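Local coordinates for protein glucose-resistance amylase regulator (Weissella paramesenteroides ATCC 33313, PDB 4RK6) that binds glucose in the cleft of a LacI-family sugar-binding core and probably acts as a DNA-binding transcriptional repressor, at residues S39-L44 / L254-D259; T46-D51 / Y56-T61; M114-D119 / T272-R277; G248-Q253 / I268-E273. All coordinates share one frame; numbering follows the deposited sequence. Where two conformers were deposited one is given.

Interaction 1. Residues S39-L44 / L254-D259; sequences SGYELL and LFLDSD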
loop_
_atom_site.group_PDB
_atom_site.type_symbol
_atom_site.label_atom_id
_atom_site.label_comp_id
_atom_site.label_asym_id
_atom_site.label_seq_id
_atom_site.Cartn_x
_atom_site.Cartn_y
_atom_site.Cartn_z
ATOM N N SER A 39 -5.660 -14.467 -21.054
ATOM C CA SER A 39 -5.882 -14.152 -22.463
ATOM C C SER A 39 -4.594 -14.050 -23.273
ATOM O O SER A 39 -4.641 -13.719 -24.457
ATOM C CB SER A 39 -6.670 -12.841 -22.585
ATOM O OG SER A 39 -5.967 -11.784 -21.956
ATOM N N GLY A 40 -3.442 -14.314 -22.655
ATOM C CA GLY A 40 -2.163 -14.245 -23.374
ATOM C C GLY A 40 -1.613 -12.847 -23.628
ATOM O O GLY A 40 -0.832 -12.641 -24.563
ATOM N N TYR A 41 -2.020 -11.888 -22.799
ATOM C CA TYR A 41 -1.493 -10.525 -22.849
ATOM C C TYR A 41 -0.528 -10.331 -21.702
ATOM O O TYR A 41 -0.578 -11.032 -20.691
ATOM C CB TYR A 41 -2.606 -9.482 -22.680
ATOM C CG TYR A 41 -3.305 -9.113 -23.954
ATOM C CD1 TYR A 41 -4.297 -9.927 -24.481
ATOM C CD2 TYR A 41 -2.973 -7.955 -24.636
ATOM C CE1 TYR A 41 -4.942 -9.589 -25.662
ATOM C CE2 TYR A 41 -3.615 -7.604 -25.807
ATOM C CZ TYR A 41 -4.590 -8.433 -26.317
ATOM O OH TYR A 41 -5.234 -8.107 -27.475
ATOM N N GLU A 42 0.343 -9.365 -21.881
ATOM C CA GLU A 42 1.208 -8.905 -20.822
ATOM C C GLU A 42 0.792 -7.499 -20.421
ATOM O O GLU A 42 0.202 -6.776 -21.205
ATOM C CB GLU A 42 2.676 -8.964 -21.248
ATOM C CG GLU A 42 3.382 -10.193 -20.685
ATOM C CD GLU A 42 3.204 -10.306 -19.178
ATOM O OE1 GLU A 42 2.919 -11.425 -18.692
ATOM O OE2 GLU A 42 3.310 -9.258 -18.489
ATOM N N LEU A 43 1.088 -7.165 -19.177
ATOM C CA LEU A 43 0.647 -5.927 -18.555
ATOM C C LEU A 43 1.843 -5.004 -18.281
ATOM O O LEU A 43 2.775 -5.386 -17.599
ATOM C CB LEU A 43 -0.057 -6.291 -17.265
ATOM C CG LEU A 43 -0.704 -5.176 -16.474
ATOM C CD1 LEU A 43 -1.741 -4.472 -17.348
ATOM C CD2 LEU A 43 -1.331 -5.777 -15.230
ATOM N N LEU A 44 1.830 -3.806 -18.848
ATOM C CA LEU A 44 2.862 -2.780 -18.567
ATOM C C LEU A 44 2.247 -1.769 -17.620
ATOM O O LEU A 44 1.158 -1.252 -17.897
ATOM C CB LEU A 44 3.274 -2.057 -19.840
ATOM C CG LEU A 44 4.491 -2.544 -20.622
ATOM C CD1 LEU A 44 4.521 -4.062 -20.754
ATOM C CD2 LEU A 44 4.499 -1.860 -21.984
ATOM N N LEU A 254 -13.998 -6.147 -21.225
ATOM C CA LEU A 254 -14.584 -5.211 -22.163
ATOM C C LEU A 254 -13.677 -5.037 -23.380
ATOM O O LEU A 254 -14.145 -5.091 -24.530
ATOM C CB LEU A 254 -14.850 -3.876 -21.469
ATOM C CG LEU A 254 -15.680 -2.836 -22.203
ATOM C CD1 LEU A 254 -17.079 -3.380 -22.435
ATOM C CD2 LEU A 254 -15.732 -1.564 -21.370
ATOM N N PHE A 255 -12.377 -4.889 -23.141
ATOM C CA PHE A 255 -11.426 -4.742 -24.237
ATOM C C PHE A 255 -11.377 -6.012 -25.076
ATOM O O PHE A 255 -11.436 -5.959 -26.328
ATOM C CB PHE A 255 -10.026 -4.374 -23.717
ATOM C CG PHE A 255 -8.941 -4.510 -24.750
ATOM C CD1 PHE A 255 -8.920 -3.683 -25.864
ATOM C CD2 PHE A 255 -7.955 -5.470 -24.624
ATOM C CE1 PHE A 255 -7.946 -3.814 -26.841
ATOM C CE2 PHE A 255 -6.961 -5.597 -25.586
ATOM C CZ PHE A 255 -6.951 -4.774 -26.696
ATOM N N LEU A 256 -11.263 -7.151 -24.406
ATOM C CA LEU A 256 -11.191 -8.434 -25.116
ATOM C C LEU A 256 -12.449 -8.704 -25.963
ATOM O O LEU A 256 -12.358 -9.288 -27.039
ATOM C CB LEU A 256 -10.957 -9.587 -24.151
ATOM C CG LEU A 256 -9.584 -9.587 -23.471
ATOM C CD1 LEU A 256 -9.564 -10.586 -22.330
ATOM C CD2 LEU A 256 -8.477 -9.846 -24.480
ATOM N N ASP A 257 -13.604 -8.270 -25.470
ATOM C CA ASP A 257 -14.889 -8.570 -26.105
ATOM C C ASP A 257 -15.254 -7.590 -27.215
ATOM O O ASP A 257 -16.180 -7.860 -27.973
ATOM C CB ASP A 257 -16.002 -8.565 -25.069
ATOM C CG ASP A 257 -15.951 -9.759 -24.139
ATOM O OD1 ASP A 257 -15.180 -10.697 -24.373
ATOM O OD2 ASP A 257 -16.733 -9.750 -23.159
ATOM N N SER A 258 -14.528 -6.473 -27.305
ATOM C CA SER A 258 -14.849 -5.379 -28.228
ATOM C C SER A 258 -14.314 -5.665 -29.638
ATOM O O SER A 258 -13.535 -6.600 -29.835
ATOM C CB SER A 258 -14.221 -4.078 -27.719
ATOM O OG SER A 258 -12.791 -4.122 -27.840
ATOM N N ASP A 259 -14.721 -4.842 -30.606
ATOM C CA ASP A 259 -14.166 -4.888 -31.968
ATOM C C ASP A 259 -12.953 -3.965 -32.093
ATOM O O ASP A 259 -12.939 -3.040 -32.904
ATOM C CB ASP A 259 -15.229 -4.504 -33.002
ATOM C CG ASP A 259 -16.307 -5.553 -33.136
ATOM O OD1 ASP A 259 -15.966 -6.721 -33.413
ATOM O OD2 ASP A 259 -17.494 -5.209 -32.971
#
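The ring of Tyr41 and the ring of Phe255 stand nearly perpendicular, their planes at 79°. Their centroids lie 5.8 Å apart, and the edge of Phe255 is directed at the Tyr41 ring in an offset edge-to-face pair. Phe255 CE2 does the touching, 3.8 Å from Tyr41 CZ and 3.6 Å from Tyr41 OH. The first torsion of Phe255 (chi1 167°) sets CG opposite the backbone N and sends the ring from the helix toward the tyrosine. Leu256 meets a different part of Tyr41. The two side chains run past each other in opposite directions, and the methyl CD2 of Leu256 comes within 3.7 Å of Tyr41 CE1. Its other methyl, CD1, lies against Ser39, 3.7 Å from the serine CB. In the periplasmic-binding-protein-like fold of this core, these residues join the turn between helix 24-39 and strand 42-48 to the last turn of helix 244-257. Gly40, with positive phi, makes the Schellman motif that ends helix 24-39 and lets the chain turn into the strand. The hydroxyl of Ser39 stays with its own helix and hydrogen-bonds to Thr35 O. Beyond the contact, Phe255 packs on Ser91 and Ile93 of strand 91-95, and Tyr41 rests on Val13. At the helix end, Phe255 O accepts from both Ser258 N and Ser258 OG, the hydroxyl bond being 2.7 Å long.

Interaction 2. Residues T46-D51 / Y56-T61; sequences TYLDED and YQVFQT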
loop_
_atom_site.group_PDB
_atom_site.type_symbol
_atom_site.label_atom_id
_atom_site.label_comp_id
_atom_site.label_asym_id
_atom_site.label_seq_id
_atom_site.Cartn_x
_atom_site.Cartn_y
_atom_site.Cartn_z
ATOM N N THR A 46 2.762 1.923 -15.738
ATOM C CA THR A 46 3.491 3.167 -15.834
ATOM C C THR A 46 2.853 4.125 -14.827
ATOM O O THR A 46 1.664 4.032 -14.531
ATOM C CB THR A 46 3.440 3.756 -17.275
ATOM O OG1 THR A 46 2.083 4.053 -17.633
ATOM C CG2 THR A 46 4.039 2.795 -18.288
ATOM N N TYR A 47 3.656 5.041 -14.285
ATOM C CA TYR A 47 3.152 6.078 -13.395
ATOM C C TYR A 47 3.072 7.418 -14.109
ATOM O O TYR A 47 3.786 7.676 -15.095
ATOM C CB TYR A 47 4.003 6.192 -12.127
ATOM C CG TYR A 47 3.861 4.994 -11.228
ATOM C CD1 TYR A 47 2.769 4.856 -10.385
ATOM C CD2 TYR A 47 4.815 3.979 -11.234
ATOM C CE1 TYR A 47 2.630 3.753 -9.559
ATOM C CE2 TYR A 47 4.682 2.867 -10.415
ATOM C CZ TYR A 47 3.588 2.761 -9.578
ATOM O OH TYR A 47 3.444 1.664 -8.759
ATOM N N LEU A 48 2.153 8.245 -13.634
ATOM C CA LEU A 48 1.904 9.556 -14.222
ATOM C C LEU A 48 1.946 10.617 -13.127
ATOM O O LEU A 48 1.220 10.514 -12.129
ATOM C CB LEU A 48 0.533 9.570 -14.893
ATOM C CG LEU A 48 0.307 10.699 -15.892
ATOM C CD1 LEU A 48 0.918 10.318 -17.231
ATOM C CD2 LEU A 48 -1.177 10.974 -16.029
ATOM N N ASP A 49 2.800 11.627 -13.305
ATOM C CA ASP A 49 2.834 12.765 -12.371
ATOM C C ASP A 49 2.064 13.954 -12.968
ATOM O O ASP A 49 1.343 13.784 -13.955
ATOM C CB ASP A 49 4.275 13.114 -11.927
ATOM C CG ASP A 49 5.178 13.583 -13.059
ATOM O OD1 ASP A 49 4.704 13.900 -14.173
ATOM O OD2 ASP A 49 6.404 13.644 -12.817
ATOM N N GLU A 50 2.197 15.136 -12.373
ATOM C CA GLU A 50 1.397 16.302 -12.769
ATOM C C GLU A 50 2.103 17.201 -13.794
ATOM O O GLU A 50 1.621 18.287 -14.101
ATOM C CB GLU A 50 1.025 17.116 -11.519
ATOM C CG GLU A 50 -0.321 17.822 -11.604
ATOM C CD GLU A 50 -1.492 16.866 -11.499
ATOM O OE1 GLU A 50 -1.573 16.133 -10.490
ATOM O OE2 GLU A 50 -2.334 16.853 -12.422
ATOM N N ASP A 51 3.221 16.738 -14.342
ATOM C CA ASP A 51 4.074 17.551 -15.200
ATOM C C ASP A 51 3.787 17.184 -16.632
ATOM O O ASP A 51 4.113 16.082 -17.067
ATOM C CB ASP A 51 5.552 17.287 -14.871
ATOM C CG ASP A 51 6.514 18.098 -15.732
ATOM O OD1 ASP A 51 6.630 17.836 -16.949
ATOM O OD2 ASP A 51 7.189 18.992 -15.182
ATOM N N TYR A 56 3.972 13.467 -21.490
ATOM C CA TYR A 56 4.178 13.189 -22.899
ATOM C C TYR A 56 5.183 12.044 -23.120
ATOM O O TYR A 56 5.006 11.248 -24.025
ATOM C CB TYR A 56 4.569 14.446 -23.696
ATOM C CG TYR A 56 4.569 14.172 -25.184
ATOM C CD1 TYR A 56 3.374 14.035 -25.887
ATOM C CD2 TYR A 56 5.765 13.999 -25.884
ATOM C CE1 TYR A 56 3.366 13.757 -27.245
ATOM C CE2 TYR A 56 5.765 13.722 -27.241
ATOM C CZ TYR A 56 4.565 13.601 -27.916
ATOM O OH TYR A 56 4.563 13.326 -29.263
ATOM N N GLN A 57 6.216 11.965 -22.280
ATOM C CA GLN A 57 7.187 10.853 -22.342
ATOM C C GLN A 57 6.512 9.513 -22.068
ATOM O O GLN A 57 6.757 8.538 -22.782
ATOM C CB GLN A 57 8.355 11.059 -21.354
ATOM C CG GLN A 57 9.193 12.312 -21.590
ATOM C CD GLN A 57 9.698 12.433 -23.020
ATOM O OE1 GLN A 57 10.270 11.490 -23.566
ATOM N NE2 GLN A 57 9.488 13.595 -23.633
ATOM N N VAL A 58 5.660 9.477 -21.044
ATOM C CA VAL A 58 4.851 8.297 -20.733
ATOM C C VAL A 58 4.032 7.877 -21.945
ATOM O O VAL A 58 3.957 6.698 -22.273
ATOM C CB VAL A 58 3.895 8.555 -19.546
ATOM C CG1 VAL A 58 2.865 7.433 -19.400
ATOM C CG2 VAL A 58 4.678 8.715 -18.259
ATOM N N PHE A 59 3.411 8.843 -22.609
ATOM C CA PHE A 59 2.651 8.543 -23.797
ATOM C C PHE A 59 3.543 7.940 -24.884
ATOM O O PHE A 59 3.172 6.955 -25.518
ATOM C CB PHE A 59 1.933 9.793 -24.335
ATOM C CG PHE A 59 1.507 9.653 -25.750
ATOM C CD1 PHE A 59 0.382 8.914 -26.070
ATOM C CD2 PHE A 59 2.228 10.248 -26.780
ATOM C CE1 PHE A 59 -0.003 8.756 -27.387
ATOM C CE2 PHE A 59 1.847 10.087 -28.100
ATOM C CZ PHE A 59 0.725 9.342 -28.406
ATOM N N GLN A 60 4.715 8.523 -25.113
ATOM C CA GLN A 60 5.648 7.956 -26.097
ATOM C C GLN A 60 6.026 6.490 -25.783
ATOM O O GLN A 60 6.193 5.695 -26.703
ATOM C CB GLN A 60 6.888 8.830 -26.231
ATOM C CG GLN A 60 6.598 10.134 -26.956
ATOM C CD GLN A 60 7.802 11.060 -27.017
ATOM O OE1 GLN A 60 8.163 11.556 -28.084
ATOM N NE2 GLN A 60 8.425 11.303 -25.870
ATOM N N THR A 61 6.134 6.166 -24.489
ATOM C CA THR A 61 6.404 4.802 -23.985
ATOM C C THR A 61 5.223 3.852 -24.263
ATOM O O THR A 61 5.407 2.678 -24.563
ATOM C CB THR A 61 6.681 4.846 -22.460
ATOM O OG1 THR A 61 7.914 5.536 -22.223
ATOM C CG2 THR A 61 6.757 3.449 -21.839
#
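Thr46 meets Val58 where strand 42-48 is followed by helix 52-64, a beta-alpha connection of the Rossmann-like, parallel-stranded subdomain. The strand 46-48 and helix 56-61 run nearly antiparallel, at 157°, with their axes 9.1 Å apart. Thr46 faces the helix, and its OG1 lies 3.9 Å from Val58 CG1. That hydroxyl also makes a weak hydrogen bond to Val15 O of the neighbouring strand. The Tyr47 side chain points away from the helix and packs on Val17 and on Ile45 of the second subunit. The backbone carbonyl of Tyr47 still takes part, lying against a methyl of Val58. Leu48 bends its end toward the helix, with CD1 4.1 Å from Val58 CG1, and also touches Met81 of helix 79-87. Asp49 leaves the strand and shapes the turn. Its OD1 accepts from Asp51 N at 3.2 Å, an Asx turn in which the donor sits well above the carboxylate plane. Asp51 is the N-cap of helix 52-64, and its OD1 accepts from His54 N. With chi1 at 169°, Val58 sends CG1 between Thr46 and Leu48, while CG2 reaches to 3.4 Å from Tyr47 O.

Interaction 3. Residues M114-D119 / T272-R277; sequences MNSIVD and TELIQR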
loop_
_atom_site.group_PDB
_atom_site.type_symbol
_atom_site.label_atom_id
_atom_site.label_comp_id
_atom_site.label_asym_id
_atom_site.label_seq_id
_atom_site.Cartn_x
_atom_site.Cartn_y
_atom_site.Cartn_z
HETATM N N MSE A 114 -22.692 6.469 -2.095
HETATM C CA MSE A 114 -22.907 7.558 -1.139
HETATM C C MSE A 114 -24.274 7.515 -0.532
HETATM O O MSE A 114 -24.444 7.703 0.674
HETATM C CB MSE A 114 -22.714 8.914 -1.794
HETATM C CG MSE A 114 -22.874 10.059 -0.806
HETATM SE SE MSE A 114 -21.402 10.069 0.514
HETATM C CE MSE A 114 -19.969 10.412 -0.758
ATOM N N ASN A 115 -25.278 7.294 -1.363
ATOM C CA ASN A 115 -26.626 7.231 -0.875
ATOM C C ASN A 115 -26.857 6.064 0.105
ATOM O O ASN A 115 -27.576 6.224 1.079
ATOM C CB ASN A 115 -27.592 7.172 -2.039
ATOM C CG ASN A 115 -28.995 7.422 -1.610
ATOM O OD1 ASN A 115 -29.318 8.500 -1.108
ATOM N ND2 ASN A 115 -29.847 6.409 -1.759
ATOM N N SER A 116 -26.213 4.925 -0.117
ATOM C CA SER A 116 -26.311 3.803 0.816
ATOM C C SER A 116 -25.752 4.193 2.188
ATOM O O SER A 116 -26.261 3.797 3.198
ATOM C CB SER A 116 -25.614 2.546 0.275
ATOM O OG SER A 116 -24.197 2.620 0.366
ATOM N N ILE A 117 -24.696 4.985 2.214
ATOM C CA ILE A 117 -24.076 5.334 3.490
ATOM C C ILE A 117 -24.954 6.324 4.243
ATOM O O ILE A 117 -25.180 6.182 5.419
ATOM C CB ILE A 117 -22.667 5.941 3.299
ATOM C CG1 ILE A 117 -21.733 4.919 2.634
ATOM C CG2 ILE A 117 -22.129 6.432 4.632
ATOM C CD1 ILE A 117 -20.425 5.519 2.156
ATOM N N VAL A 118 -25.449 7.336 3.534
ATOM C CA VAL A 118 -26.297 8.343 4.140
ATOM C C VAL A 118 -27.576 7.689 4.645
ATOM O O VAL A 118 -28.019 7.953 5.752
ATOM C CB VAL A 118 -26.603 9.460 3.121
ATOM C CG1 VAL A 118 -27.727 10.355 3.622
ATOM C CG2 VAL A 118 -25.370 10.273 2.836
ATOM N N ASP A 119 -28.158 6.799 3.845
ATOM C CA ASP A 119 -29.368 6.099 4.270
ATOM C C ASP A 119 -29.174 5.314 5.581
ATOM O O ASP A 119 -30.000 5.359 6.497
ATOM C CB ASP A 119 -29.847 5.162 3.170
ATOM C CG ASP A 119 -31.322 4.895 3.257
ATOM O OD1 ASP A 119 -32.117 5.856 3.181
ATOM O OD2 ASP A 119 -31.682 3.725 3.425
ATOM N N THR A 272 -21.406 -2.782 -5.092
ATOM C CA THR A 272 -20.689 -2.646 -3.822
ATOM C C THR A 272 -21.585 -3.141 -2.704
ATOM O O THR A 272 -22.745 -3.515 -2.910
ATOM C CB THR A 272 -20.299 -1.183 -3.524
ATOM O OG1 THR A 272 -21.465 -0.390 -3.294
ATOM C CG2 THR A 272 -19.508 -0.615 -4.651
ATOM N N GLU A 273 -21.058 -3.113 -1.498
ATOM C CA GLU A 273 -21.821 -3.550 -0.354
ATOM C C GLU A 273 -21.286 -2.826 0.873
ATOM O O GLU A 273 -20.086 -2.533 0.948
ATOM C CB GLU A 273 -21.649 -5.045 -0.172
ATOM C CG GLU A 273 -20.193 -5.489 -0.031
ATOM C CD GLU A 273 -20.006 -6.986 -0.258
ATOM O OE1 GLU A 273 -20.920 -7.635 -0.838
ATOM O OE2 GLU A 273 -18.945 -7.512 0.164
ATOM N N LEU A 274 -22.189 -2.577 1.797
ATOM C CA LEU A 274 -21.869 -1.849 3.004
ATOM C C LEU A 274 -21.625 -2.902 4.072
ATOM O O LEU A 274 -22.509 -3.695 4.387
ATOM C CB LEU A 274 -23.017 -0.907 3.344
ATOM C CG LEU A 274 -22.675 0.142 4.398
ATOM C CD1 LEU A 274 -23.670 1.301 4.342
ATOM C CD2 LEU A 274 -22.650 -0.458 5.797
ATOM N N ILE A 275 -20.386 -2.974 4.552
ATOM C CA ILE A 275 -20.009 -3.918 5.558
ATOM C C ILE A 275 -20.007 -3.262 6.916
ATOM O O ILE A 275 -19.228 -2.336 7.198
ATOM C CB ILE A 275 -18.618 -4.508 5.278
ATOM C CG1 ILE A 275 -18.597 -5.159 3.902
ATOM C CG2 ILE A 275 -18.250 -5.506 6.368
ATOM C CD1 ILE A 275 -17.260 -5.722 3.520
ATOM N N GLN A 276 -20.887 -3.753 7.768
ATOM C CA GLN A 276 -21.068 -3.187 9.087
ATOM C C GLN A 276 -20.089 -3.836 10.021
ATOM O O GLN A 276 -20.052 -5.059 10.116
ATOM C CB GLN A 276 -22.505 -3.459 9.513
ATOM C CG GLN A 276 -22.905 -2.957 10.852
ATOM C CD GLN A 276 -24.122 -3.700 11.274
ATOM O OE1 GLN A 276 -25.138 -3.662 10.574
ATOM N NE2 GLN A 276 -24.018 -4.439 12.370
ATOM N N ARG A 277 -19.266 -3.004 10.659
ATOM C CA ARG A 277 -18.287 -3.467 11.636
ATOM C C ARG A 277 -18.539 -2.729 12.959
ATOM O O ARG A 277 -19.631 -2.814 13.469
ATOM C CB ARG A 277 -16.865 -3.316 11.100
ATOM C CG ARG A 277 -16.653 -4.082 9.802
ATOM C CD ARG A 277 -15.212 -4.481 9.633
ATOM N NE ARG A 277 -14.968 -5.293 8.446
ATOM C CZ ARG A 277 -14.389 -4.854 7.344
ATOM N NH1 ARG A 277 -14.037 -3.582 7.226
ATOM N NH2 ARG A 277 -14.166 -5.698 6.352
HETATM O O HOH W 1 -23.203 -0.106 -0.931
#
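Ser116 and Leu274 mark the closest approach of the two backbones, with their CA atoms 7.5 Å apart. Residues 114-119 are regular helix, and 273-275 form an extended strand beside it. Leu274 points at the helix and makes all the direct contact. Its CG lies opposite the backbone N (chi1 -167°), and its methyl CD1 is the atom that touches. CD1 is 3.8 Å from Ser116 O and 4.1 Å from Ile117 CA, so it rests mainly on helix backbone. The side chain of Ile117 is less close, with CG1 4.4 Å from Leu274 CD1. Ile117 also packs on Val240 of strand 238-241, Ile194 of strand 192-195 and Ile224 of the glucose pocket. Ser116 has two conformers. In one of them its OG hydrogen-bonds to Met113 O and accepts from a water that lies 2.9 Å from Thr272 OG1, bridging the two sides. Glu273 and Ile275 pair through their backbones with Lys241 and Thr239 of strand 238-241. The contact thus lays helix 110-123 on strand 267-275 of the sheet, a helix-on-sheet layer of the alpha/beta subdomains that make up the LacI-family sugar-binding core.

Interaction 4. Residues G248-Q253 / I268-E273; sequences GRIAMQ and IYIPTE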
loop_
_atom_site.group_PDB
_atom_site.type_symbol
_atom_site.label_atom_id
_atom_site.label_comp_id
_atom_site.label_asym_id
_atom_site.label_seq_id
_atom_site.Cartn_x
_atom_site.Cartn_y
_atom_site.Cartn_z
ATOM N N GLY A 248 -11.136 -4.360 -12.381
ATOM C CA GLY A 248 -10.024 -4.673 -13.261
ATOM C C GLY A 248 -10.375 -5.785 -14.248
ATOM O O GLY A 248 -10.136 -5.655 -15.446
ATOM N N ARG A 249 -10.956 -6.880 -13.758
ATOM C CA ARG A 249 -11.299 -7.990 -14.664
ATOM C C ARG A 249 -12.276 -7.561 -15.768
ATOM O O ARG A 249 -12.102 -7.916 -16.946
ATOM C CB ARG A 249 -11.925 -9.157 -13.888
ATOM C CG ARG A 249 -10.954 -9.915 -13.005
ATOM C CD ARG A 249 -11.578 -11.221 -12.513
ATOM N NE ARG A 249 -12.627 -10.993 -11.524
ATOM C CZ ARG A 249 -12.424 -10.850 -10.207
ATOM N NH1 ARG A 249 -11.201 -10.939 -9.679
ATOM N NH2 ARG A 249 -13.456 -10.648 -9.413
ATOM N N ILE A 250 -13.298 -6.808 -15.390
ATOM C CA ILE A 250 -14.352 -6.390 -16.319
ATOM C C ILE A 250 -13.818 -5.376 -17.330
ATOM O O ILE A 250 -14.156 -5.439 -18.523
ATOM C CB ILE A 250 -15.580 -5.893 -15.543
ATOM C CG1 ILE A 250 -16.206 -7.062 -14.746
ATOM C CG2 ILE A 250 -16.634 -5.269 -16.444
ATOM C CD1 ILE A 250 -16.747 -8.211 -15.576
ATOM N N ALA A 251 -12.962 -4.459 -16.894
ATOM C CA ALA A 251 -12.319 -3.546 -17.853
ATOM C C ALA A 251 -11.524 -4.317 -18.931
ATOM O O ALA A 251 -11.622 -4.039 -20.126
ATOM C CB ALA A 251 -11.416 -2.550 -17.140
HETATM N N MSE A 252 -10.761 -5.317 -18.518
HETATM C CA MSE A 252 -9.992 -6.104 -19.472
HETATM C C MSE A 252 -10.939 -6.906 -20.338
HETATM O O MSE A 252 -10.745 -7.007 -21.560
HETATM C CB MSE A 252 -8.968 -6.983 -18.746
HETATM C CG MSE A 252 -8.049 -7.734 -19.700
HETATM SE SE MSE A 252 -7.013 -6.609 -20.913
HETATM C CE MSE A 252 -6.362 -8.000 -22.157
ATOM N N GLN A 253 -11.991 -7.444 -19.745
ATOM C CA GLN A 253 -12.962 -8.227 -20.537
ATOM C C GLN A 253 -13.676 -7.381 -21.589
ATOM O O GLN A 253 -13.967 -7.845 -22.693
ATOM C CB GLN A 253 -14.008 -8.897 -19.647
ATOM C CG GLN A 253 -14.687 -10.058 -20.350
ATOM C CD GLN A 253 -13.697 -11.144 -20.693
ATOM O OE1 GLN A 253 -12.868 -11.539 -19.854
ATOM N NE2 GLN A 253 -13.757 -11.637 -21.924
ATOM N N ILE A 268 -20.049 0.592 -17.212
ATOM C CA ILE A 268 -20.449 -0.634 -16.509
ATOM C C ILE A 268 -20.244 -0.388 -15.015
ATOM O O ILE A 268 -19.146 -0.017 -14.602
ATOM C CB ILE A 268 -19.639 -1.830 -16.981
ATOM C CG1 ILE A 268 -19.922 -2.083 -18.475
ATOM C CG2 ILE A 268 -20.003 -3.063 -16.169
ATOM C CD1 ILE A 268 -18.913 -2.993 -19.127
ATOM N N TYR A 269 -21.319 -0.559 -14.250
ATOM C CA TYR A 269 -21.288 -0.363 -12.808
ATOM C C TYR A 269 -21.077 -1.699 -12.136
ATOM O O TYR A 269 -21.766 -2.684 -12.455
ATOM C CB TYR A 269 -22.566 0.311 -12.302
ATOM C CG TYR A 269 -22.725 1.734 -12.768
ATOM C CD1 TYR A 269 -21.832 2.715 -12.366
ATOM C CD2 TYR A 269 -23.751 2.097 -13.642
ATOM C CE1 TYR A 269 -21.953 4.017 -12.803
ATOM C CE2 TYR A 269 -23.889 3.398 -14.078
ATOM C CZ TYR A 269 -22.988 4.351 -13.655
ATOM O OH TYR A 269 -23.106 5.639 -14.085
ATOM N N ILE A 270 -20.115 -1.726 -11.218
ATOM C CA ILE A 270 -19.795 -2.903 -10.443
ATOM C C ILE A 270 -20.420 -2.722 -9.049
ATOM O O ILE A 270 -20.242 -1.681 -8.403
ATOM C CB ILE A 270 -18.266 -3.109 -10.376
ATOM C CG1 ILE A 270 -17.660 -3.137 -11.788
ATOM C CG2 ILE A 270 -17.910 -4.361 -9.569
ATOM C CD1 ILE A 270 -18.162 -4.242 -12.703
ATOM N N PRO A 271 -21.192 -3.720 -8.592
ATOM C CA PRO A 271 -21.866 -3.608 -7.299
ATOM C C PRO A 271 -20.905 -3.431 -6.133
ATOM O O PRO A 271 -19.772 -3.893 -6.198
ATOM C CB PRO A 271 -22.564 -4.972 -7.131
ATOM C CG PRO A 271 -22.452 -5.673 -8.435
ATOM C CD PRO A 271 -21.261 -5.102 -9.128
ATOM N N THR A 272 -21.406 -2.782 -5.092
ATOM C CA THR A 272 -20.689 -2.646 -3.822
ATOM C C THR A 272 -21.585 -3.141 -2.704
ATOM O O THR A 272 -22.745 -3.515 -2.910
ATOM C CB THR A 272 -20.299 -1.183 -3.524
ATOM O OG1 THR A 272 -21.465 -0.390 -3.294
ATOM C CG2 THR A 272 -19.508 -0.615 -4.651
ATOM N N GLU A 273 -21.058 -3.113 -1.498
ATOM C CA GLU A 273 -21.821 -3.550 -0.354
ATOM C C GLU A 273 -21.286 -2.826 0.873
ATOM O O GLU A 273 -20.086 -2.533 0.948
ATOM C CB GLU A 273 -21.649 -5.045 -0.172
ATOM C CG GLU A 273 -20.193 -5.489 -0.031
ATOM C CD GLU A 273 -20.006 -6.986 -0.258
ATOM O OE1 GLU A 273 -20.920 -7.635 -0.838
ATOM O OE2 GLU A 273 -18.945 -7.512 0.164
#
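Ile250 packs against both Ile268 and Ile270, joining helix 244-257 to strand 267-275 in the alpha/beta layering of the periplasmic-binding-protein-like fold. This three-isoleucine cluster is the close part of the contact. Ile268 and Ile270 both point toward the helix, and Ile250 points back at them. Ile250 and Ile268 cross at about a right angle and touch methyl to methyl, CG2 to CG2, at 4.0 Å. Val106 of strand 104-108 touches Ile250 and Ile270, and Ile270 also packs on Ile247 and Glu246, which makes its end of the cluster the buried one. On the solvent side, the intervening Tyr269 is exposed and turned from the helix; Pro271 is exposed too and does not reach it. The strand then draws away from the helix, and Thr272 and Glu273 are too far to touch it. In Ile250, chi1 of -65° places CG2 opposite the backbone N and CG1 beside it. CG2 meets Ile268 and also brushes Ile270 CD1, while Ile250 CG1 lies 4.0 Å from that same CD1.

In the fold
From the N terminus, residues 39-44 come first, but the loop of interaction 1 closes only at 254-259, over 200 residues later. Interaction 2 is nested inside it and is local, joining a strand to the helix that follows. Both reach the second subunit. Interaction 3 opens at 114-119 and closes at 272-277, so it crosses interaction 1. Interaction 4 closes a short loop from helix 244-257 to the strand that follows it. It also crosses interaction 1, and it shares Thr272 and Glu273 with interaction 3. Interactions 1 and 4 share helix 244-257 and touch, with Tyr41 CD1 3.7 Å from Met252 CE. Strand 267-275 thus links helix 244-257 to helix 110-123. Interactions 2 and 3 lie on opposite sides of the chain's centre.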